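Local coordinates for protein ornithine aminotransferase (Plasmodium falciparum, PDB 3LG0) that transfers the delta-amino group of ornithine to 2-oxoglutarate, giving glutamate semialdehyde and glutamate, as a homodimeric pyridoxal-phosphate-dependent enzyme, at residues A[185-199]-A[219-233]. Residues are numbered along the deposited sequence; the frame is centred on the assembly and turned at random.
Sequences LEKELQDPNVCAFIV and VASLCKKYNVLFVAD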
ATOM      1  N   LEU A 185       2.066 -32.053  -7.743  1.00 53.93           N
ATOM      2  CA  LEU A 185       2.029 -31.407  -6.439  1.00 60.38           C
ATOM      3  C   LEU A 185       2.601 -32.344  -5.376  1.00 66.96           C
ATOM      4  O   LEU A 185       3.604 -32.017  -4.734  1.00 59.40           O
ATOM      5  CB  LEU A 185       0.605 -30.959  -6.077  1.00 48.98           C
ATOM      6  CG  LEU A 185       0.415 -30.321  -4.694  1.00 54.51           C
ATOM      7  CD1 LEU A 185       1.324 -29.120  -4.508  1.00 42.16           C
ATOM      8  CD2 LEU A 185      -1.034 -29.936  -4.457  1.00 49.67           C
ATOM      9  N   GLU A 186       1.980 -33.510  -5.202  1.00 70.32           N
ATOM     10  CA  GLU A 186       2.457 -34.478  -4.214  1.00 64.36           C
ATOM     11  C   GLU A 186       3.938 -34.794  -4.417  1.00 63.12           C
ATOM     12  O   GLU A 186       4.677 -34.987  -3.457  1.00 65.27           O
ATOM     13  CB  GLU A 186       1.629 -35.760  -4.244  1.00 69.70           C
ATOM     14  CG  GLU A 186       2.075 -36.772  -3.201  1.00 77.64           C
ATOM     15  CD  GLU A 186       1.242 -38.037  -3.198  1.00 76.92           C
ATOM     16  OE1 GLU A 186       0.275 -38.121  -3.983  1.00 66.76           O
ATOM     17  OE2 GLU A 186       1.558 -38.951  -2.405  1.00 80.36           O
ATOM     18  N   LYS A 187       4.369 -34.826  -5.668  1.00 59.18           N
ATOM     19  CA  LYS A 187       5.773 -35.059  -5.980  1.00 64.45           C
ATOM     20  C   LYS A 187       6.665 -34.025  -5.294  1.00 71.14           C
ATOM     21  O   LYS A 187       7.774 -34.338  -4.853  1.00 71.57           O
ATOM     22  CB  LYS A 187       5.979 -35.005  -7.495  1.00 70.82           C
ATOM     23  CG  LYS A 187       7.240 -35.676  -8.009  1.00 74.62           C
ATOM     24  CD  LYS A 187       7.471 -35.303  -9.469  1.00 84.74           C
ATOM     25  CE  LYS A 187       8.244 -36.372 -10.221  1.00 85.93           C
ATOM     26  NZ  LYS A 187       7.417 -37.587 -10.503  1.00 90.44           N
ATOM     27  N   GLU A 188       6.179 -32.789  -5.205  1.00 74.85           N
ATOM     28  CA  GLU A 188       6.944 -31.695  -4.599  1.00 62.55           C
ATOM     29  C   GLU A 188       6.762 -31.626  -3.086  1.00 53.30           C
ATOM     30  O   GLU A 188       7.677 -31.235  -2.365  1.00 54.15           O
ATOM     31  CB  GLU A 188       6.566 -30.356  -5.229  1.00 58.95           C
ATOM     32  CG  GLU A 188       7.089 -30.169  -6.637  1.00 61.92           C
ATOM     33  CD  GLU A 188       8.566 -29.827  -6.668  1.00 72.54           C
ATOM     34  OE1 GLU A 188       9.256 -30.086  -5.660  1.00 82.54           O
ATOM     35  OE2 GLU A 188       9.041 -29.298  -7.697  1.00 75.74           O
ATOM     36  N   LEU A 189       5.576 -31.999  -2.614  1.00 48.07           N
ATOM     37  CA  LEU A 189       5.318 -32.114  -1.186  1.00 55.85           C
ATOM     38  C   LEU A 189       6.256 -33.112  -0.487  1.00 69.99           C
ATOM     39  O   LEU A 189       6.429 -33.050   0.732  1.00 72.86           O
ATOM     40  CB  LEU A 189       3.861 -32.503  -0.941  1.00 49.81           C
ATOM     41  CG  LEU A 189       2.846 -31.393  -1.199  1.00 52.72           C
ATOM     42  CD1 LEU A 189       1.428 -31.835  -0.857  1.00 56.23           C
ATOM     43  CD2 LEU A 189       3.231 -30.171  -0.389  1.00 59.53           C
ATOM     44  N   GLN A 190       6.853 -34.026  -1.254  1.00 73.01           N
ATOM     45  CA  GLN A 190       7.770 -35.025  -0.693  1.00 78.52           C
ATOM     46  C   GLN A 190       8.882 -34.320   0.065  1.00 71.28           C
ATOM     47  O   GLN A 190       9.234 -34.710   1.177  1.00 81.29           O
ATOM     48  CB  GLN A 190       8.394 -35.935  -1.777  1.00 75.54           C
ATOM     49  CG  GLN A 190       7.436 -36.570  -2.792  1.00 75.37           C
ATOM     50  CD  GLN A 190       6.434 -37.534  -2.179  1.00 75.00           C
ATOM     51  OE1 GLN A 190       6.038 -37.387  -1.023  1.00 73.73           O
ATOM     52  NE2 GLN A 190       6.000 -38.517  -2.967  1.00 68.48           N
ATOM     53  N   ASP A 191       9.440 -33.285  -0.550  1.00 65.43           N
ATOM     54  CA  ASP A 191      10.504 -32.498   0.066  1.00 61.47           C
ATOM     55  C   ASP A 191      10.084 -32.071   1.473  1.00 65.07           C
ATOM     56  O   ASP A 191       9.062 -31.411   1.659  1.00 66.37           O
ATOM     57  CB  ASP A 191      10.843 -31.288  -0.806  1.00 53.02           C
ATOM     58  CG  ASP A 191      12.159 -30.643  -0.430  1.00 64.13           C
ATOM     59  OD1 ASP A 191      12.650 -30.897   0.690  1.00 73.98           O
ATOM     60  OD2 ASP A 191      12.700 -29.869  -1.254  1.00 65.87           O
ATOM     61  N   PRO A 192      10.858 -32.496   2.481  1.00 76.47           N
ATOM     62  CA  PRO A 192      10.566 -32.229   3.893  1.00 73.85           C
ATOM     63  C   PRO A 192      10.709 -30.747   4.223  1.00 59.61           C
ATOM     64  O   PRO A 192      10.203 -30.297   5.249  1.00 54.59           O
ATOM     65  CB  PRO A 192      11.656 -33.031   4.620  1.00 71.98           C
ATOM     66  CG  PRO A 192      12.771 -33.124   3.607  1.00 70.78           C
ATOM     67  CD  PRO A 192      12.026 -33.380   2.335  1.00 73.92           C
ATOM     68  N   ASN A 193      11.391 -30.004   3.358  1.00 59.37           N
ATOM     69  CA  ASN A 193      11.626 -28.585   3.585  1.00 61.22           C
ATOM     70  C   ASN A 193      10.507 -27.675   3.073  1.00 57.79           C
ATOM     71  O   ASN A 193      10.643 -26.456   3.059  1.00 56.00           O
ATOM     72  CB  ASN A 193      12.955 -28.170   2.970  1.00 62.47           C
ATOM     73  CG  ASN A 193      14.114 -28.938   3.545  1.00 65.06           C
ATOM     74  OD1 ASN A 193      14.158 -29.204   4.744  1.00 65.91           O
ATOM     75  ND2 ASN A 193      15.065 -29.299   2.694  1.00 75.57           N
ATOM     76  N   VAL A 194       9.400 -28.269   2.657  1.00 45.13           N
ATOM     77  CA  VAL A 194       8.264 -27.498   2.193  1.00 46.96           C
ATOM     78  C   VAL A 194       7.413 -27.098   3.387  1.00 52.25           C
ATOM     79  O   VAL A 194       7.069 -27.942   4.216  1.00 43.47           O
ATOM     80  CB  VAL A 194       7.426 -28.303   1.178  1.00 45.43           C
ATOM     81  CG1 VAL A 194       6.142 -27.573   0.827  1.00 42.67           C
ATOM     82  CG2 VAL A 194       8.252 -28.584  -0.060  1.00 45.06           C
ATOM     83  N   CYS A 195       7.088 -25.809   3.483  1.00 41.90           N
ATOM     84  CA  CYS A 195       6.272 -25.315   4.595  1.00 40.09           C
ATOM     85  C   CYS A 195       4.840 -24.979   4.157  1.00 43.29           C
ATOM     86  O   CYS A 195       3.897 -25.031   4.959  1.00 40.43           O
ATOM     87  CB  CYS A 195       6.932 -24.088   5.241  1.00 38.68           C
ATOM     88  SG  CYS A 195       7.178 -22.703   4.069  1.00 42.34           S
ATOM     89  N   ALA A 196       4.677 -24.629   2.882  1.00 45.90           N
ATOM     90  CA  ALA A 196       3.367 -24.199   2.399  1.00 42.54           C
ATOM     91  C   ALA A 196       3.163 -24.368   0.902  1.00 31.66           C
ATOM     92  O   ALA A 196       4.109 -24.379   0.116  1.00 37.56           O
ATOM     93  CB  ALA A 196       3.091 -22.740   2.810  1.00 24.86           C
ATOM     94  N   PHE A 197       1.897 -24.475   0.532  1.00 33.19           N
ATOM     95  CA  PHE A 197       1.458 -24.416  -0.850  1.00 34.29           C
ATOM     96  C   PHE A 197       0.499 -23.225  -0.962  1.00 35.12           C
ATOM     97  O   PHE A 197      -0.574 -23.216  -0.345  1.00 29.73           O
ATOM     98  CB  PHE A 197       0.736 -25.712  -1.222  1.00 27.27           C
ATOM     99  CG  PHE A 197       0.176 -25.728  -2.619  1.00 34.76           C
ATOM    100  CD1 PHE A 197       0.930 -25.288  -3.689  1.00 34.67           C
ATOM    101  CD2 PHE A 197      -1.098 -26.214  -2.858  1.00 35.93           C
ATOM    102  CE1 PHE A 197       0.415 -25.312  -4.977  1.00 38.91           C
ATOM    103  CE2 PHE A 197      -1.619 -26.242  -4.143  1.00 40.20           C
ATOM    104  CZ  PHE A 197      -0.856 -25.793  -5.205  1.00 35.49           C
ATOM    105  N   ILE A 198       0.893 -22.218  -1.737  1.00 32.03           N
ATOM    106  CA  ILE A 198       0.051 -21.028  -1.915  1.00 35.78           C
ATOM    107  C   ILE A 198      -0.573 -21.043  -3.308  1.00 33.05           C
ATOM    108  O   ILE A 198       0.126 -21.144  -4.314  1.00 35.02           O
ATOM    109  CB  ILE A 198       0.831 -19.733  -1.652  1.00 31.56           C
ATOM    110  CG1 ILE A 198       1.508 -19.817  -0.280  1.00 29.85           C
ATOM    111  CG2 ILE A 198      -0.103 -18.541  -1.729  1.00 31.59           C
ATOM    112  CD1 ILE A 198       2.419 -18.673   0.079  1.00 26.43           C
ATOM    113  N   VAL A 199      -1.893 -20.987  -3.346  1.00 32.38           N
ATOM    114  CA  VAL A 199      -2.620 -21.258  -4.576  1.00 34.17           C
ATOM    115  C   VAL A 199      -3.937 -20.479  -4.629  1.00 33.05           C
ATOM    116  O   VAL A 199      -4.553 -20.211  -3.595  1.00 27.84           O
ATOM    117  CB  VAL A 199      -2.921 -22.767  -4.696  1.00 35.06           C
ATOM    118  CG1 VAL A 199      -3.904 -23.166  -3.639  1.00 21.97           C
ATOM    119  CG2 VAL A 199      -3.448 -23.120  -6.078  1.00 33.51           C
ATOM    120  N   VAL A 219      -6.090 -31.192  -2.793  1.00 57.53           N
ATOM    121  CA  VAL A 219      -5.058 -30.281  -2.305  1.00 53.36           C
ATOM    122  C   VAL A 219      -5.102 -30.278  -0.785  1.00 39.88           C
ATOM    123  O   VAL A 219      -4.074 -30.369  -0.132  1.00 41.94           O
ATOM    124  CB  VAL A 219      -5.254 -28.832  -2.831  1.00 51.56           C
ATOM    125  CG1 VAL A 219      -4.454 -27.833  -1.987  1.00 30.31           C
ATOM    126  CG2 VAL A 219      -4.842 -28.740  -4.297  1.00 48.02           C
ATOM    127  N   ALA A 220      -6.311 -30.165  -0.243  1.00 40.60           N
ATOM    128  CA  ALA A 220      -6.512 -30.195   1.191  1.00 41.40           C
ATOM    129  C   ALA A 220      -5.937 -31.479   1.795  1.00 59.91           C
ATOM    130  O   ALA A 220      -5.377 -31.455   2.885  1.00 55.48           O
ATOM    131  CB  ALA A 220      -7.978 -30.055   1.513  1.00 43.84           C
ATOM    132  N   SER A 221      -6.049 -32.590   1.067  1.00 62.78           N
ATOM    133  CA  SER A 221      -5.568 -33.882   1.554  1.00 54.71           C
ATOM    134  C   SER A 221      -4.058 -34.001   1.491  1.00 59.75           C
ATOM    135  O   SER A 221      -3.414 -34.266   2.505  1.00 63.01           O
ATOM    136  CB  SER A 221      -6.201 -35.037   0.787  1.00 58.00           C
ATOM    137  OG  SER A 221      -7.435 -35.394   1.377  1.00 59.44           O
ATOM    138  N   LEU A 222      -3.490 -33.828   0.305  1.00 43.33           N
ATOM    139  CA  LEU A 222      -2.040 -33.843   0.188  1.00 57.39           C
ATOM    140  C   LEU A 222      -1.378 -32.919   1.215  1.00 65.55           C
ATOM    141  O   LEU A 222      -0.297 -33.222   1.733  1.00 64.76           O
ATOM    142  CB  LEU A 222      -1.607 -33.460  -1.221  1.00 54.44           C
ATOM    143  CG  LEU A 222      -2.084 -34.472  -2.256  1.00 68.45           C
ATOM    144  CD1 LEU A 222      -1.570 -34.107  -3.647  1.00 58.19           C
ATOM    145  CD2 LEU A 222      -1.629 -35.868  -1.840  1.00 57.35           C
ATOM    146  N   CYS A 223      -2.031 -31.800   1.514  1.00 62.72           N
ATOM    147  CA  CYS A 223      -1.462 -30.826   2.437  1.00 57.82           C
ATOM    148  C   CYS A 223      -1.589 -31.316   3.871  1.00 53.13           C
ATOM    149  O   CYS A 223      -0.617 -31.322   4.612  1.00 47.38           O
ATOM    150  CB  CYS A 223      -2.096 -29.438   2.255  1.00 49.12           C
ATOM    151  SG  CYS A 223      -1.403 -28.543   0.826  1.00 44.38           S
ATOM    152  N   LYS A 224      -2.789 -31.722   4.259  1.00 56.99           N
ATOM    153  CA  LYS A 224      -2.992 -32.244   5.601  1.00 57.75           C
ATOM    154  C   LYS A 224      -2.100 -33.464   5.810  1.00 62.72           C
ATOM    155  O   LYS A 224      -1.570 -33.678   6.895  1.00 60.14           O
ATOM    156  CB  LYS A 224      -4.457 -32.599   5.834  1.00 55.99           C
ATOM    157  CG  LYS A 224      -4.685 -33.485   7.054  1.00 71.49           C
ATOM    158  CD  LYS A 224      -6.164 -33.793   7.257  1.00 84.24           C
ATOM    159  CE  LYS A 224      -6.860 -32.703   8.048  1.00 90.04           C
ATOM    160  NZ  LYS A 224      -6.420 -32.728   9.464  1.00 81.66           N
ATOM    161  N   LYS A 225      -1.912 -34.240   4.748  1.00 68.27           N
ATOM    162  CA  LYS A 225      -1.118 -35.456   4.821  1.00 58.88           C
ATOM    163  C   LYS A 225       0.361 -35.171   5.031  1.00 61.04           C
ATOM    164  O   LYS A 225       0.982 -35.750   5.917  1.00 72.28           O
ATOM    165  CB  LYS A 225      -1.310 -36.318   3.567  1.00 65.04           C
ATOM    166  CG  LYS A 225      -0.317 -37.473   3.467  1.00 60.89           C
ATOM    167  CD  LYS A 225      -0.459 -38.233   2.160  1.00 75.83           C
ATOM    168  CE  LYS A 225       0.619 -39.296   2.020  1.00 79.12           C
ATOM    169  NZ  LYS A 225       0.569 -39.959   0.685  1.00 94.08           N
ATOM    170  N   TYR A 226       0.932 -34.291   4.215  1.00 57.22           N
ATOM    171  CA  TYR A 226       2.360 -34.007   4.320  1.00 46.12           C
ATOM    172  C   TYR A 226       2.692 -32.916   5.342  1.00 46.44           C
ATOM    173  O   TYR A 226       3.830 -32.444   5.408  1.00 48.40           O
ATOM    174  CB  TYR A 226       2.950 -33.667   2.956  1.00 52.11           C
ATOM    175  CG  TYR A 226       3.057 -34.862   2.034  1.00 71.66           C
ATOM    176  CD1 TYR A 226       4.256 -35.551   1.905  1.00 70.28           C
ATOM    177  CD2 TYR A 226       1.957 -35.310   1.303  1.00 69.22           C
ATOM    178  CE1 TYR A 226       4.366 -36.653   1.068  1.00 69.83           C
ATOM    179  CE2 TYR A 226       2.057 -36.412   0.459  1.00 71.76           C
ATOM    180  CZ  TYR A 226       3.267 -37.079   0.347  1.00 76.19           C
ATOM    181  OH  TYR A 226       3.386 -38.169  -0.483  1.00 64.56           O
ATOM    182  N   ASN A 227       1.707 -32.545   6.155  1.00 39.01           N
ATOM    183  CA  ASN A 227       1.893 -31.483   7.141  1.00 60.35           C
ATOM    184  C   ASN A 227       2.396 -30.183   6.505  1.00 57.49           C
ATOM    185  O   ASN A 227       3.502 -29.702   6.798  1.00 47.46           O
ATOM    186  CB  ASN A 227       2.859 -31.917   8.241  1.00 51.71           C
ATOM    187  CG  ASN A 227       2.936 -30.912   9.359  1.00 50.62           C
ATOM    188  OD1 ASN A 227       1.927 -30.310   9.734  1.00 54.76           O
ATOM    189  ND2 ASN A 227       4.136 -30.710   9.893  1.00 54.68           N
ATOM    190  N   VAL A 228       1.575 -29.626   5.623  1.00 49.79           N
ATOM    191  CA  VAL A 228       1.954 -28.441   4.867  1.00 54.03           C
ATOM    192  C   VAL A 228       0.827 -27.424   4.934  1.00 42.06           C
ATOM    193  O   VAL A 228      -0.347 -27.791   4.833  1.00 40.88           O
ATOM    194  CB  VAL A 228       2.286 -28.790   3.392  1.00 47.92           C
ATOM    195  CG1 VAL A 228       2.162 -27.561   2.501  1.00 44.11           C
ATOM    196  CG2 VAL A 228       3.679 -29.388   3.291  1.00 39.97           C
ATOM    197  N   LEU A 229       1.180 -26.156   5.135  1.00 36.30           N
ATOM    198  CA  LEU A 229       0.175 -25.102   5.146  1.00 38.86           C
ATOM    199  C   LEU A 229      -0.491 -25.025   3.774  1.00 31.57           C
ATOM    200  O   LEU A 229       0.186 -24.893   2.761  1.00 37.26           O
ATOM    201  CB  LEU A 229       0.791 -23.755   5.538  1.00 36.83           C
ATOM    202  CG  LEU A 229       1.224 -23.624   7.002  1.00 40.35           C
ATOM    203  CD1 LEU A 229       1.768 -22.226   7.311  1.00 29.82           C
ATOM    204  CD2 LEU A 229       0.077 -23.943   7.934  1.00 33.87           C
ATOM    205  N   PHE A 230      -1.809 -25.171   3.758  1.00 30.03           N
ATOM    206  CA  PHE A 230      -2.615 -24.964   2.569  1.00 37.86           C
ATOM    207  C   PHE A 230      -3.100 -23.503   2.584  1.00 36.18           C
ATOM    208  O   PHE A 230      -4.072 -23.158   3.279  1.00 28.45           O
ATOM    209  CB  PHE A 230      -3.781 -25.974   2.558  1.00 33.52           C
ATOM    210  CG  PHE A 230      -4.895 -25.647   1.594  1.00 37.44           C
ATOM    211  CD1 PHE A 230      -4.645 -24.988   0.404  1.00 40.18           C
ATOM    212  CD2 PHE A 230      -6.197 -26.028   1.873  1.00 34.89           C
ATOM    213  CE1 PHE A 230      -5.680 -24.687  -0.466  1.00 35.12           C
ATOM    214  CE2 PHE A 230      -7.231 -25.740   1.006  1.00 44.39           C
ATOM    215  CZ  PHE A 230      -6.973 -25.063  -0.166  1.00 42.20           C
ATOM    216  N   VAL A 231      -2.391 -22.650   1.837  1.00 34.37           N
ATOM    217  CA  VAL A 231      -2.728 -21.220   1.738  1.00 30.45           C
ATOM    218  C   VAL A 231      -3.530 -20.856   0.482  1.00 31.99           C
ATOM    219  O   VAL A 231      -3.042 -21.006  -0.639  1.00 33.76           O
ATOM    220  CB  VAL A 231      -1.470 -20.348   1.750  1.00 33.42           C
ATOM    221  CG1 VAL A 231      -1.851 -18.879   1.850  1.00 29.52           C
ATOM    222  CG2 VAL A 231      -0.561 -20.744   2.913  1.00 35.15           C
ATOM    223  N   ALA A 232      -4.748 -20.368   0.683  1.00 26.20           N
ATOM    224  CA  ALA A 232      -5.607 -19.955  -0.409  1.00 27.99           C
ATOM    225  C   ALA A 232      -5.546 -18.447  -0.624  1.00 34.22           C
ATOM    226  O   ALA A 232      -5.932 -17.672   0.258  1.00 30.05           O
ATOM    227  CB  ALA A 232      -7.052 -20.374  -0.142  1.00 24.01           C
ATOM    228  N   ASP A 233      -5.090 -18.042  -1.805  1.00 29.74           N
ATOM    229  CA  ASP A 233      -5.093 -16.644  -2.201  1.00 26.38           C
ATOM    230  C   ASP A 233      -6.452 -16.261  -2.753  1.00 25.04           C
ATOM    231  O   ASP A 233      -6.764 -16.572  -3.898  1.00 31.77           O
ATOM    232  CB  ASP A 233      -4.036 -16.402  -3.279  1.00 30.10           C
ATOM    233  CG  ASP A 233      -3.956 -14.939  -3.701  1.00 39.86           C
ATOM    234  OD1 ASP A 233      -4.831 -14.138  -3.283  1.00 27.71           O
ATOM    235  OD2 ASP A 233      -3.012 -14.592  -4.446  1.00 46.48           O
TER
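Leu189 lies against one face of the Tyr226 ring, its CB 4.1 Å from the ring centroid in a CH-pi contact, while its CD1 presses tightly on Leu222 CB (3.5 Å) and its CD2 meets Val228 CG2. With its chain extended and CG opposite the backbone N (chi1 -178°), Glu186 crosses the tyrosine at about a right angle; its OE2 lies 2.8 Å from Tyr226 OH, in the ring plane, and forms a salt bridge with Lys225 NZ whose hydrogen bond, at 3.4 Å, is weak. Deeper in, Leu185 CD1 sits over the centre of the Phe197 ring and Val199 CB over the opposite face, while Val219 CG1 lies at the ring edge, 3.8 Å from Phe197 CD2. Five backbone bonds zip strand 194-199 to strand 229-233. On the other sheet face, Ala196, Ile198, Leu229 and Val231 pack under helix 112-129. A Schellman motif at Asn227 turns the chain from helix into strand. Strand 194-199, helix 215-226 and strand 229-233 form a beta-alpha-beta crossover joining adjacent parallel strands of the class-III aminotransferase sheet; the second ends at Asp233, whose OD1 accepts from Val235 N and whose side chain lies about 8 Å from that of Lys262, the probable pyridoxal-phosphate lysine.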